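Local coordinates for protein 6-phosphogluconolactonase (Leishmania braziliensis, PDB 3CSS) that probably hydrolyses 6-phosphogluconolactone to 6-phosphogluconate, the second step of the oxidative branch of the pentose phosphate pathway, at residues R97-S101 and S102-S106; V24-A27 and A28-A31; K136-C140 and L141-Q145; S89-K93 and A94-D98; A62-Q66 and H67-F71. All blocks are in the same frame, centred on the assembly; numbering follows the deposited sequence.

How the interactions relate
All five contacts are local, joining neighbours in sequence, but the other four all touch residues 62-71 of interaction 5. Interaction 1 does so through Asp103 OD2 and His67 ND1, 2.6 Å apart, and interaction 4 through Leu95 CD1 and Leu64 CD1 at 3.7 Å. On another side Ile29 CD1 of interaction 2 reaches Val69 CG2 at 3.7 Å. Interactions 1 and 4 share Arg97 and Asp98, and their centres are 9 Å apart. Interaction 3 lies farther out, its centre 24 Å from that of interaction 4, but Cys140 O is 3.2 Å from Gln70 NE2 of interaction 5, and Lys136 NZ 2.7 Å from Ser106 O of interaction 1. Together they tie helices and loops to strand 69-77.

Interaction 1: residues R97-S101 and S102-S106; sequences RDVPS and SDVIS
The carboxylate of Asp103 leans at a slant against the ring of Pro100, with OD2 as the touching atom. It is 3.4 Å from CG of Pro100 and nearly as close to CB and CD, so the oxygen lies over one face of the ring, toward its CG end. The same OD2 is hydrogen-bonded to ND1 of His67, whose side chain also packs on Pro100. Farther back, the guanidinium of Arg97 has OD2 of Asp98 well out of its plane; with NH1 at 3.2 Å from that oxygen, the pair is held by charge alone, and no N-H points at the carboxylate. Asp98 OD2 also has a hydrogen bond to His57 NE2.

The backbone between these groups makes a tight 3-10 turn, defined by two i to i+3 bonds. Asp103 N bonds to Pro100 O at 2.9 Å, and Val104 N to Ser101 O at 3.1 Å. Beneath the turn, Val99 CG1 stands anti to its own nitrogen (chi1 174°) and in this way reaches CG2 of Val104 at 4.0 Å; the two valines cross at about a right angle. CG1 also rests 4.1 Å from Asp103 CB.

The chemistry divides the turn in two. The valines pack beneath it, Val99 against Phe71 and Val104 against Leu96, while Asp103 OD2 pairs with His67 from the turn ahead of strand 69-77, an arrangement that would probably stabilise a protonated His67.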
loop_
_atom_site.group_PDB
_atom_site.type_symbol
_atom_site.label_atom_id
_atom_site.label_comp_id
_atom_site.label_asym_id
_atom_site.label_seq_id
_atom_site.Cartn_x
_atom_site.Cartn_y
_atom_site.Cartn_z
ATOM N N ARG A 97 -10.615 3.665 14.216
ATOM C CA ARG A 97 -11.153 3.799 15.572
ATOM C C ARG A 97 -12.612 3.312 15.665
ATOM O O ARG A 97 -13.033 2.817 16.720
ATOM C CB ARG A 97 -11.014 5.249 16.061
ATOM C CG ARG A 97 -11.736 6.285 15.213
ATOM C CD ARG A 97 -11.297 7.692 15.554
ATOM N NE ARG A 97 -11.922 8.698 14.690
ATOM C CZ ARG A 97 -13.084 9.304 14.932
ATOM N NH1 ARG A 97 -13.795 9.005 16.002
ATOM N NH2 ARG A 97 -13.548 10.204 14.070
ATOM N N ASP A 98 -13.377 3.434 14.579
ATOM C CA ASP A 98 -14.794 3.042 14.576
ATOM C C ASP A 98 -15.100 1.842 13.669
ATOM O O ASP A 98 -16.269 1.565 13.379
ATOM C CB ASP A 98 -15.666 4.248 14.214
ATOM C CG ASP A 98 -15.627 5.333 15.282
ATOM O OD1 ASP A 98 -15.683 4.999 16.495
ATOM O OD2 ASP A 98 -15.553 6.528 14.926
ATOM N N VAL A 99 -14.051 1.126 13.261
ATOM C CA VAL A 99 -14.169 -0.122 12.505
ATOM C C VAL A 99 -13.966 -1.278 13.489
ATOM O O VAL A 99 -13.084 -1.216 14.355
ATOM C CB VAL A 99 -13.120 -0.211 11.345
ATOM C CG1 VAL A 99 -13.165 -1.576 10.667
ATOM C CG2 VAL A 99 -13.351 0.899 10.305
ATOM N N PRO A 100 -14.792 -2.335 13.380
ATOM C CA PRO A 100 -14.633 -3.477 14.285
ATOM C C PRO A 100 -13.236 -4.081 14.208
ATOM O O PRO A 100 -12.691 -4.241 13.111
ATOM C CB PRO A 100 -15.705 -4.466 13.805
ATOM C CG PRO A 100 -16.698 -3.635 13.060
ATOM C CD PRO A 100 -15.883 -2.549 12.412
ATOM N N SER A 101 -12.660 -4.392 15.372
ATOM C CA SER A 101 -11.291 -4.919 15.452
ATOM C C SER A 101 -11.150 -6.191 14.641
ATOM O O SER A 101 -10.092 -6.444 14.072
ATOM C CB SER A 101 -10.889 -5.212 16.904
ATOM O OG SER A 101 -10.960 -4.045 17.709
ATOM N N SER A 102 -12.223 -6.989 14.613
ATOM C CA SER A 102 -12.259 -8.247 13.853
ATOM C C SER A 102 -12.033 -8.075 12.354
ATOM O O SER A 102 -11.650 -9.034 11.680
ATOM C CB SER A 102 -13.593 -8.981 14.074
ATOM O OG SER A 102 -14.699 -8.254 13.557
ATOM N N ASP A 103 -12.262 -6.867 11.846
ATOM C CA ASP A 103 -12.098 -6.571 10.422
ATOM C C ASP A 103 -10.731 -5.979 10.074
ATOM O O ASP A 103 -10.492 -5.624 8.921
ATOM C CB ASP A 103 -13.177 -5.587 9.973
ATOM C CG ASP A 103 -14.563 -6.171 10.039
ATOM O OD1 ASP A 103 -14.741 -7.359 9.681
ATOM O OD2 ASP A 103 -15.475 -5.442 10.467
ATOM N N VAL A 104 -9.859 -5.859 11.071
ATOM C CA VAL A 104 -8.541 -5.265 10.903
ATOM C C VAL A 104 -7.450 -6.248 11.339
ATOM O O VAL A 104 -7.460 -6.750 12.458
ATOM C CB VAL A 104 -8.409 -3.941 11.726
ATOM C CG1 VAL A 104 -7.069 -3.269 11.433
ATOM C CG2 VAL A 104 -9.552 -3.006 11.417
ATOM N N ILE A 105 -6.501 -6.502 10.451
ATOM C CA ILE A 105 -5.360 -7.351 10.752
ATOM C C ILE A 105 -4.228 -6.493 11.311
ATOM O O ILE A 105 -3.754 -5.555 10.655
ATOM C CB ILE A 105 -4.899 -8.150 9.504
ATOM C CG1 ILE A 105 -6.073 -8.938 8.897
ATOM C CG2 ILE A 105 -3.747 -9.086 9.846
ATOM C CD1 ILE A 105 -6.770 -9.888 9.833
ATOM N N SER A 106 -3.811 -6.788 12.536
ATOM C CA SER A 106 -2.782 -5.992 13.193
ATOM C C SER A 106 -1.382 -6.517 12.896
ATOM O O SER A 106 -1.187 -7.710 12.646
ATOM C CB SER A 106 -3.013 -5.967 14.707
ATOM O OG SER A 106 -2.890 -7.251 15.263
#

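Interaction 2: residues V24-A27 and A28-A31; sequences VILA and AIDA
The shortest hydrogen bond here runs from Ala31 N to Ala27 O, 2.8 Å. Its N-H...O angle is only 136°, so the hydrogen points noticeably off the oxygen, unlike the three bonds before it. One residue earlier, Asp30 N reaches Leu26 O at 2.9 Å with a straighter approach of 162°. The bonds of Ile29 N to Ile25 O and of Ala28 N to Val24 O continue the series, each linking residue i+4 to residue i as in a regular alpha helix.

The side chains follow that ladder. Ile25 and Ile29 are one turn apart, lie side by side and point the same way. In both, CG1 stands beside the backbone nitrogen and CG2 beside the carbonyl carbon. For Ile29 (chi1 -67°) this lays CG1 back over the preceding turn, 3.4 Å from Ile25 O, and brings CD1 to 4.0 Å from Ile25 CG2. Leu26 CD2 approaches the same CD1 more loosely, at 4.4 Å, from the adjoining line of the helix. The alanines have only a methyl to offer: Ala28 CB lies 3.6 Å from Ile25 O, and Ala31 CB presses against Ala27 O.

The result is an amphipathic turn near the end of helix 14-30, which connects strand 7-10 to strand 39-43, two parallel strands with three others between them. Ile25 and Ala28 face Ile158 of strand 158-162, Ile29 leans on Ala68 just ahead of strand 69-77, and Leu26 packs on Asp60 in the loop before helix 61-65.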
loop_
_atom_site.group_PDB
_atom_site.type_symbol
_atom_site.label_atom_id
_atom_site.label_comp_id
_atom_site.label_asym_id
_atom_site.label_seq_id
_atom_site.Cartn_x
_atom_site.Cartn_y
_atom_site.Cartn_z
ATOM N N VAL A 24 -13.736 3.833 -6.330
ATOM C CA VAL A 24 -13.177 2.520 -6.645
ATOM C C VAL A 24 -13.467 1.510 -5.523
ATOM O O VAL A 24 -13.926 0.396 -5.776
ATOM C CB VAL A 24 -11.663 2.590 -6.899
ATOM C CG1 VAL A 24 -11.099 1.164 -7.100
ATOM C CG2 VAL A 24 -11.343 3.488 -8.105
ATOM N N ILE A 25 -13.238 1.920 -4.279
ATOM C CA ILE A 25 -13.523 1.073 -3.122
ATOM C C ILE A 25 -15.008 0.695 -3.060
ATOM O O ILE A 25 -15.355 -0.492 -2.916
ATOM C CB ILE A 25 -13.073 1.751 -1.813
ATOM C CG1 ILE A 25 -11.546 1.894 -1.809
ATOM C CG2 ILE A 25 -13.547 0.951 -0.607
ATOM C CD1 ILE A 25 -11.008 2.904 -0.780
ATOM N N LEU A 26 -15.892 1.686 -3.190
ATOM C CA LEU A 26 -17.341 1.409 -3.127
ATOM C C LEU A 26 -17.839 0.536 -4.281
ATOM O O LEU A 26 -18.755 -0.260 -4.093
ATOM C CB LEU A 26 -18.150 2.702 -3.094
ATOM C CG LEU A 26 -17.910 3.635 -1.910
ATOM C CD1 LEU A 26 -18.777 4.870 -2.040
ATOM C CD2 LEU A 26 -18.118 2.938 -0.576
ATOM N N ALA A 27 -17.233 0.689 -5.457
ATOM C CA ALA A 27 -17.555 -0.130 -6.631
ATOM C C ALA A 27 -17.231 -1.601 -6.357
ATOM O O ALA A 27 -18.039 -2.486 -6.642
ATOM C CB ALA A 27 -16.774 0.366 -7.849
ATOM N N ALA A 28 -16.058 -1.851 -5.776
ATOM C CA ALA A 28 -15.630 -3.212 -5.434
ATOM C C ALA A 28 -16.543 -3.850 -4.377
ATOM O O ALA A 28 -16.858 -5.045 -4.460
ATOM C CB ALA A 28 -14.173 -3.214 -4.970
ATOM N N ILE A 29 -16.979 -3.049 -3.404
ATOM C CA ILE A 29 -17.896 -3.519 -2.362
ATOM C C ILE A 29 -19.274 -3.849 -2.939
ATOM O O ILE A 29 -19.838 -4.886 -2.616
ATOM C CB ILE A 29 -18.072 -2.487 -1.219
ATOM C CG1 ILE A 29 -16.766 -2.334 -0.430
ATOM C CG2 ILE A 29 -19.222 -2.911 -0.279
ATOM C CD1 ILE A 29 -16.746 -1.146 0.509
ATOM N N ASP A 30 -19.808 -2.967 -3.784
ATOM C CA ASP A 30 -21.115 -3.191 -4.401
ATOM C C ASP A 30 -21.085 -4.307 -5.449
ATOM O O ASP A 30 -22.103 -4.963 -5.677
ATOM C CB ASP A 30 -21.662 -1.905 -5.029
ATOM C CG ASP A 30 -23.165 -1.975 -5.284
ATOM O OD1 ASP A 30 -23.943 -1.861 -4.309
ATOM O OD2 ASP A 30 -23.568 -2.148 -6.456
ATOM N N ALA A 31 -19.927 -4.529 -6.071
ATOM C CA ALA A 31 -19.792 -5.545 -7.118
ATOM C C ALA A 31 -19.618 -6.975 -6.596
ATOM O O ALA A 31 -19.591 -7.916 -7.392
ATOM C CB ALA A 31 -18.641 -5.195 -8.054
#

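Interaction 3: residues K136-C140 and L141-Q145; sequences KLLNC and LPCKQ
Leu141 N keeps one last helical bond, to Leu137 O at 3.0 Å, while its own phi and psi (-102°, 160°) have already swung the chain out of helix 123-140 towards an extended course. A single water donates to Leu138 O at 2.6 Å and to Leu141 O at 2.7 Å, bridging the last turn of the helix to the segment that leaves it.

Leu137 and Leu141 run alongside each other and point the same way. CD2 of Leu137 meets CD2 of Leu141 at 4.0 Å, with CD1 of Leu141 almost as near. The beta carbon of Leu141 also sits close over the last helical turn, its CB 3.4 Å from Leu137 O. Leu141 CD1 folds back to 3.6 Å from Cys140 C. Farther on, Cys143 turns its sulfur towards the helix: SG lies 4.0 Å from Leu138 CD2 and 3.7 Å from Leu138 O. The sulfur thus touches both the CD2 branch and the backbone of Leu138.

The link joins the helix to a small hairpin, strand 143-145 pairing antiparallel with strand 152-154. Both Leu141 and Cys143 lie on Pro154, while Leu141 also settles on Val40 of strand 39-43 and on Gln70 and Ile72 of strand 69-77. Leu137 shares Ile72, so the helix end is pinned over the main sheet.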
loop_
_atom_site.group_PDB
_atom_site.type_symbol
_atom_site.label_atom_id
_atom_site.label_comp_id
_atom_site.label_asym_id
_atom_site.label_seq_id
_atom_site.Cartn_x
_atom_site.Cartn_y
_atom_site.Cartn_z
ATOM N N LYS A 136 0.227 -14.265 9.718
ATOM C CA LYS A 136 -1.113 -13.751 9.973
ATOM C C LYS A 136 -1.892 -13.570 8.670
ATOM O O LYS A 136 -3.054 -13.953 8.586
ATOM C CB LYS A 136 -1.046 -12.436 10.763
ATOM C CG LYS A 136 -2.124 -12.272 11.755
ATOM C CD LYS A 136 -2.083 -10.920 12.429
ATOM C CE LYS A 136 -1.301 -10.930 13.727
ATOM N NZ LYS A 136 -1.560 -9.684 14.487
ATOM N N LEU A 137 -1.245 -12.997 7.650
ATOM C CA LEU A 137 -1.899 -12.765 6.357
ATOM C C LEU A 137 -2.300 -14.095 5.700
ATOM O O LEU A 137 -3.413 -14.247 5.210
ATOM C CB LEU A 137 -0.993 -11.951 5.422
ATOM C CG LEU A 137 -0.734 -10.487 5.835
ATOM C CD1 LEU A 137 0.294 -9.846 4.882
ATOM C CD2 LEU A 137 -2.058 -9.646 5.914
ATOM N N LEU A 138 -1.391 -15.059 5.731
ATOM C CA LEU A 138 -1.632 -16.352 5.089
ATOM C C LEU A 138 -2.744 -17.126 5.805
ATOM O O LEU A 138 -3.407 -17.969 5.198
ATOM C CB LEU A 138 -0.346 -17.158 5.042
ATOM C CG LEU A 138 0.724 -16.673 4.063
ATOM C CD1 LEU A 138 2.047 -17.372 4.330
ATOM C CD2 LEU A 138 0.299 -16.867 2.616
ATOM N N ASN A 139 -2.942 -16.827 7.087
ATOM C CA ASN A 139 -3.976 -17.479 7.912
ATOM C C ASN A 139 -5.351 -16.807 7.820
ATOM O O ASN A 139 -6.371 -17.466 7.995
ATOM C CB ASN A 139 -3.540 -17.468 9.380
ATOM C CG ASN A 139 -2.532 -18.560 9.718
ATOM O OD1 ASN A 139 -2.300 -19.503 8.946
ATOM N ND2 ASN A 139 -1.968 -18.469 10.923
ATOM N N CYS A 140 -5.380 -15.500 7.559
ATOM C CA CYS A 140 -6.616 -14.702 7.694
ATOM C C CYS A 140 -7.215 -14.188 6.392
ATOM O O CYS A 140 -8.382 -13.793 6.382
ATOM C CB CYS A 140 -6.368 -13.491 8.594
ATOM S SG CYS A 140 -5.868 -13.932 10.258
ATOM N N LEU A 141 -6.399 -14.117 5.326
ATOM C CA LEU A 141 -6.861 -13.669 4.019
ATOM C C LEU A 141 -7.116 -14.830 3.033
ATOM O O LEU A 141 -6.610 -15.947 3.221
ATOM C CB LEU A 141 -5.847 -12.691 3.398
ATOM C CG LEU A 141 -5.945 -11.215 3.779
ATOM C CD1 LEU A 141 -5.919 -11.021 5.304
ATOM C CD2 LEU A 141 -4.819 -10.443 3.072
ATOM N N PRO A 142 -7.923 -14.567 1.986
ATOM C CA PRO A 142 -8.018 -15.497 0.872
ATOM C C PRO A 142 -6.664 -15.589 0.181
ATOM O O PRO A 142 -6.064 -14.562 -0.144
ATOM C CB PRO A 142 -9.043 -14.843 -0.074
ATOM C CG PRO A 142 -9.510 -13.639 0.586
ATOM C CD PRO A 142 -8.562 -13.282 1.667
ATOM N N CYS A 143 -6.195 -16.820 -0.027
ATOM C CA CYS A 143 -4.891 -17.059 -0.640
ATOM C C CYS A 143 -5.019 -18.001 -1.816
ATOM O O CYS A 143 -5.978 -18.809 -1.890
ATOM C CB CYS A 143 -3.906 -17.638 0.391
ATOM S SG CYS A 143 -3.546 -16.535 1.766
ATOM N N LYS A 144 -4.047 -17.921 -2.709
ATOM C CA LYS A 144 -3.907 -18.869 -3.795
ATOM C C LYS A 144 -2.456 -19.324 -3.924
ATOM O O LYS A 144 -1.536 -18.621 -3.540
ATOM C CB LYS A 144 -4.443 -18.260 -5.084
ATOM C CG LYS A 144 -5.971 -18.227 -5.091
ATOM C CD LYS A 144 -6.539 -18.208 -6.498
ATOM C CE LYS A 144 -7.738 -19.122 -6.631
ATOM N NZ LYS A 144 -8.194 -19.170 -8.041
ATOM N N GLN A 145 -2.264 -20.532 -4.448
ATOM C CA GLN A 145 -0.921 -21.064 -4.631
ATOM C C GLN A 145 -0.194 -20.269 -5.696
ATOM O O GLN A 145 -0.786 -19.903 -6.705
ATOM C CB GLN A 145 -0.973 -22.527 -5.035
ATOM C CG GLN A 145 0.425 -23.157 -5.112
ATOM C CD GLN A 145 0.551 -24.424 -4.298
ATOM O OE1 GLN A 145 -0.423 -24.915 -3.753
ATOM N NE2 GLN A 145 1.762 -24.981 -4.241
HETATM O O HOH W 1 -5.981 -18.130 4.668
#

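Interaction 4: residues S89-K93 and A94-D98; sequences SMATK and ALLRD
Here helix 87-96 widens into a pi-type turn near its end, where Ala91 and Thr92 carbonyls reach forward to Leu95, Leu96 and Arg97. Leu96 N bonds to Ala91 O at 2.9 Å and 168°, an i to i+5 link; Leu95 N adds a weak bond to the same oxygen. Arg97 N repeats the wide step to Thr92 O at 3.0 Å, in the carbonyl plane and on a lone pair, whereas Ala94 N still takes the ordinary helical bond to Met90 O.

The Arg97 side chain folds back on this end. Its CG sits between the backbone nitrogen and the carbonyl carbon (chi1 60°), which turns the chain along the helix, and NE donates a hydrogen bond to Lys93 O at 2.9 Å from above that carbonyl's plane. On the way Arg97 CB and CG pass 3.2 Å from Thr92 O. On the buried side, Ala91 CB meets Leu96 CD1 at 3.8 Å.

Around it, Met90 and Ala94 pack on Tyr53 of helix 50-59, while Leu95 leans on Leu64 of helix 61-65 and both Leu95 and Leu96 on Phe71 of strand 69-77.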
loop_
_atom_site.group_PDB
_atom_site.type_symbol
_atom_site.label_atom_id
_atom_site.label_comp_id
_atom_site.label_asym_id
_atom_site.label_seq_id
_atom_site.Cartn_x
_atom_site.Cartn_y
_atom_site.Cartn_z
ATOM N N SER A 89 -1.500 4.505 13.456
ATOM C CA SER A 89 -2.006 5.672 14.169
ATOM C C SER A 89 -2.826 6.554 13.234
ATOM O O SER A 89 -3.967 6.920 13.533
ATOM C CB SER A 89 -0.855 6.490 14.740
ATOM O OG SER A 89 -1.352 7.664 15.363
ATOM N N MET A 90 -2.226 6.904 12.102
ATOM C CA MET A 90 -2.897 7.749 11.134
ATOM C C MET A 90 -4.234 7.141 10.698
ATOM O O MET A 90 -5.251 7.823 10.689
ATOM C CB MET A 90 -1.989 7.996 9.928
ATOM C CG MET A 90 -2.605 8.901 8.880
ATOM S SD MET A 90 -3.605 8.016 7.669
ATOM C CE MET A 90 -2.362 7.030 6.838
ATOM N N ALA A 91 -4.228 5.858 10.336
ATOM C CA ALA A 91 -5.441 5.170 9.868
ATOM C C ALA A 91 -6.516 5.057 10.951
ATOM O O ALA A 91 -7.711 5.146 10.672
ATOM C CB ALA A 91 -5.077 3.771 9.376
ATOM N N THR A 92 -6.069 4.848 12.187
ATOM C CA THR A 92 -6.959 4.727 13.341
ATOM C C THR A 92 -7.658 6.050 13.629
ATOM O O THR A 92 -8.880 6.079 13.789
ATOM C CB THR A 92 -6.190 4.189 14.580
ATOM O OG1 THR A 92 -5.780 2.843 14.331
ATOM C CG2 THR A 92 -7.072 4.208 15.820
ATOM N N LYS A 93 -6.895 7.139 13.697
ATOM C CA LYS A 93 -7.464 8.463 13.953
ATOM C C LYS A 93 -8.456 8.848 12.869
ATOM O O LYS A 93 -9.528 9.406 13.157
ATOM C CB LYS A 93 -6.375 9.529 14.063
ATOM C CG LYS A 93 -5.520 9.409 15.307
ATOM C CD LYS A 93 -4.569 10.585 15.420
ATOM C CE LYS A 93 -3.523 10.358 16.515
ATOM N NZ LYS A 93 -3.033 11.652 17.076
ATOM N N ALA A 94 -8.101 8.537 11.624
ATOM C CA ALA A 94 -8.935 8.899 10.494
ATOM C C ALA A 94 -10.163 8.006 10.372
ATOM O O ALA A 94 -11.217 8.486 9.949
ATOM C CB ALA A 94 -8.128 8.899 9.180
ATOM N N LEU A 95 -10.048 6.726 10.748
ATOM C CA LEU A 95 -11.075 5.756 10.364
ATOM C C LEU A 95 -11.229 4.523 11.261
ATOM O O LEU A 95 -12.347 4.190 11.672
ATOM C CB LEU A 95 -10.818 5.312 8.912
ATOM C CG LEU A 95 -11.616 4.115 8.386
ATOM C CD1 LEU A 95 -13.112 4.462 8.282
ATOM C CD2 LEU A 95 -11.089 3.623 7.059
ATOM N N LEU A 96 -10.129 3.824 11.542
ATOM C CA LEU A 96 -10.212 2.486 12.129
ATOM C C LEU A 96 -10.666 2.497 13.579
ATOM O O LEU A 96 -11.091 1.471 14.117
ATOM C CB LEU A 96 -8.876 1.719 11.980
ATOM C CG LEU A 96 -8.340 1.541 10.560
ATOM C CD1 LEU A 96 -7.054 0.734 10.573
ATOM C CD2 LEU A 96 -9.373 0.832 9.677
ATOM N N ARG A 97 -10.615 3.665 14.216
ATOM C CA ARG A 97 -11.153 3.799 15.572
ATOM C C ARG A 97 -12.612 3.312 15.665
ATOM O O ARG A 97 -13.033 2.817 16.720
ATOM C CB ARG A 97 -11.014 5.249 16.061
ATOM C CG ARG A 97 -11.736 6.285 15.213
ATOM C CD ARG A 97 -11.297 7.692 15.554
ATOM N NE ARG A 97 -11.922 8.698 14.690
ATOM C CZ ARG A 97 -13.084 9.304 14.932
ATOM N NH1 ARG A 97 -13.795 9.005 16.002
ATOM N NH2 ARG A 97 -13.548 10.204 14.070
ATOM N N ASP A 98 -13.377 3.434 14.579
ATOM C CA ASP A 98 -14.794 3.042 14.576
ATOM C C ASP A 98 -15.100 1.842 13.669
ATOM O O ASP A 98 -16.269 1.565 13.379
ATOM C CB ASP A 98 -15.666 4.248 14.214
ATOM C CG ASP A 98 -15.627 5.333 15.282
ATOM O OD1 ASP A 98 -15.683 4.999 16.495
ATOM O OD2 ASP A 98 -15.553 6.528 14.926
#

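Interaction 5: residues A62-Q66 and H67-F71; sequences ALLQQ and HAVQF
Leu64 has CG beside its nitrogen and anti to its carbonyl carbon (chi1 -53°), which carries its methyls over to the strand; Val69 places CG2 beside its own nitrogen, and the two lie side by side with Leu64 CD2 3.6 Å from Val69 CG2. The same CD2 comes to Phe71 CZ at 4.0 Å, at the edge of the ring and near its plane, while Val69 CG1 sits 3.5 Å above one face of that ring. Leucine, valine and phenylalanine thus make one apolar cluster across the turn.

The turn itself is a Schellman motif. His67, with a positive phi of 69°, is the C-prime residue: Ala68 N bonds to Leu63 O at 3.2 Å and His67 N to Leu64 O at 2.9 Å. Leu64 O takes a second bond from a water at 2.8 Å, and that water in turn accepts from Val69 N, so the oxygen is gripped twice and the strand start is held to the helix. Over the His67 ring, Gln65 O stands 3.7 Å above one face.

Helix 61-65 thereby hands the chain to strand 69-77. Ala68 bonds by its backbone to Val39, and Gln70 to both Val39 and Leu41 of strand 39-43; Val69 meets Ile29 of helix 14-30, and Phe71 lies against Leu95 and Leu96 of helix 87-96 and Val99 of the following loop.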
loop_
_atom_site.group_PDB
_atom_site.type_symbol
_atom_site.label_atom_id
_atom_site.label_comp_id
_atom_site.label_asym_id
_atom_site.label_seq_id
_atom_site.Cartn_x
_atom_site.Cartn_y
_atom_site.Cartn_z
ATOM N N ALA A 62 -21.229 2.742 8.037
ATOM C CA ALA A 62 -22.231 1.683 8.171
ATOM C C ALA A 62 -21.831 0.391 7.452
ATOM O O ALA A 62 -21.934 -0.697 8.016
ATOM C CB ALA A 62 -23.590 2.180 7.664
ATOM N N LEU A 63 -21.370 0.521 6.212
ATOM C CA LEU A 63 -20.906 -0.635 5.441
ATOM C C LEU A 63 -19.736 -1.322 6.144
ATOM O O LEU A 63 -19.656 -2.549 6.179
ATOM C CB LEU A 63 -20.502 -0.223 4.024
ATOM C CG LEU A 63 -21.648 0.228 3.119
ATOM C CD1 LEU A 63 -21.118 0.752 1.788
ATOM C CD2 LEU A 63 -22.624 -0.917 2.907
ATOM N N LEU A 64 -18.845 -0.529 6.729
ATOM C CA LEU A 64 -17.652 -1.060 7.398
ATOM C C LEU A 64 -17.999 -1.751 8.725
ATOM O O LEU A 64 -17.434 -2.797 9.062
ATOM C CB LEU A 64 -16.633 0.056 7.614
ATOM C CG LEU A 64 -16.259 0.848 6.349
ATOM C CD1 LEU A 64 -15.207 1.903 6.700
ATOM C CD2 LEU A 64 -15.754 -0.048 5.198
ATOM N N GLN A 65 -18.937 -1.179 9.472
ATOM C CA GLN A 65 -19.402 -1.822 10.707
ATOM C C GLN A 65 -20.159 -3.138 10.418
ATOM O O GLN A 65 -20.299 -3.991 11.303
ATOM C CB GLN A 65 -20.193 -0.819 11.572
ATOM C CG GLN A 65 -19.271 0.327 12.037
ATOM C CD GLN A 65 -19.919 1.345 12.936
ATOM O OE1 GLN A 65 -21.134 1.567 12.889
ATOM N NE2 GLN A 65 -19.098 1.994 13.765
ATOM N N GLN A 66 -20.618 -3.303 9.176
ATOM C CA GLN A 66 -21.219 -4.555 8.692
ATOM C C GLN A 66 -20.180 -5.536 8.108
ATOM O O GLN A 66 -20.545 -6.541 7.485
ATOM C CB GLN A 66 -22.250 -4.245 7.605
ATOM C CG GLN A 66 -23.444 -3.397 8.049
ATOM C CD GLN A 66 -24.114 -2.681 6.876
ATOM O OE1 GLN A 66 -23.823 -2.968 5.708
ATOM N NE2 GLN A 66 -25.008 -1.741 7.183
ATOM N N HIS A 67 -18.898 -5.219 8.289
ATOM C CA HIS A 67 -17.787 -6.095 7.900
ATOM C C HIS A 67 -17.636 -6.235 6.375
ATOM O O HIS A 67 -17.167 -7.267 5.889
ATOM C CB HIS A 67 -17.900 -7.483 8.580
ATOM C CG HIS A 67 -18.327 -7.430 10.020
ATOM N ND1 HIS A 67 -17.577 -6.811 10.996
ATOM C CD2 HIS A 67 -19.433 -7.905 10.644
ATOM C CE1 HIS A 67 -18.196 -6.911 12.160
ATOM N NE2 HIS A 67 -19.327 -7.572 11.974
ATOM N N ALA A 68 -17.983 -5.186 5.623
ATOM C CA ALA A 68 -17.821 -5.208 4.157
ATOM C C ALA A 68 -16.344 -5.257 3.713
ATOM O O ALA A 68 -16.042 -5.730 2.617
ATOM C CB ALA A 68 -18.504 -4.004 3.530
ATOM N N VAL A 69 -15.447 -4.747 4.558
ATOM C CA VAL A 69 -14.024 -4.624 4.236
ATOM C C VAL A 69 -13.162 -5.286 5.306
ATOM O O VAL A 69 -13.401 -5.118 6.507
ATOM C CB VAL A 69 -13.571 -3.140 4.090
ATOM C CG1 VAL A 69 -12.028 -3.063 3.884
ATOM C CG2 VAL A 69 -14.305 -2.432 2.941
ATOM N N GLN A 70 -12.178 -6.053 4.855
ATOM C CA GLN A 70 -11.101 -6.542 5.707
ATOM C C GLN A 70 -9.873 -5.680 5.415
ATOM O O GLN A 70 -9.370 -5.686 4.283
ATOM C CB GLN A 70 -10.798 -8.006 5.412
ATOM C CG GLN A 70 -9.612 -8.563 6.209
ATOM C CD GLN A 70 -9.383 -10.031 5.936
ATOM O OE1 GLN A 70 -9.237 -10.435 4.790
ATOM N NE2 GLN A 70 -9.362 -10.838 6.995
ATOM N N PHE A 71 -9.410 -4.965 6.443
ATOM C CA PHE A 71 -8.320 -3.990 6.335
ATOM C C PHE A 71 -6.983 -4.613 6.742
ATOM O O PHE A 71 -6.872 -5.286 7.787
ATOM C CB PHE A 71 -8.552 -2.784 7.251
ATOM C CG PHE A 71 -9.727 -1.936 6.884
ATOM C CD1 PHE A 71 -9.563 -0.843 6.054
ATOM C CD2 PHE A 71 -10.988 -2.211 7.391
ATOM C CE1 PHE A 71 -10.627 -0.030 5.714
ATOM C CE2 PHE A 71 -12.077 -1.404 7.054
ATOM C CZ PHE A 71 -11.891 -0.308 6.211
HETATM O O HOH W 2 -15.364 -3.478 7.281
#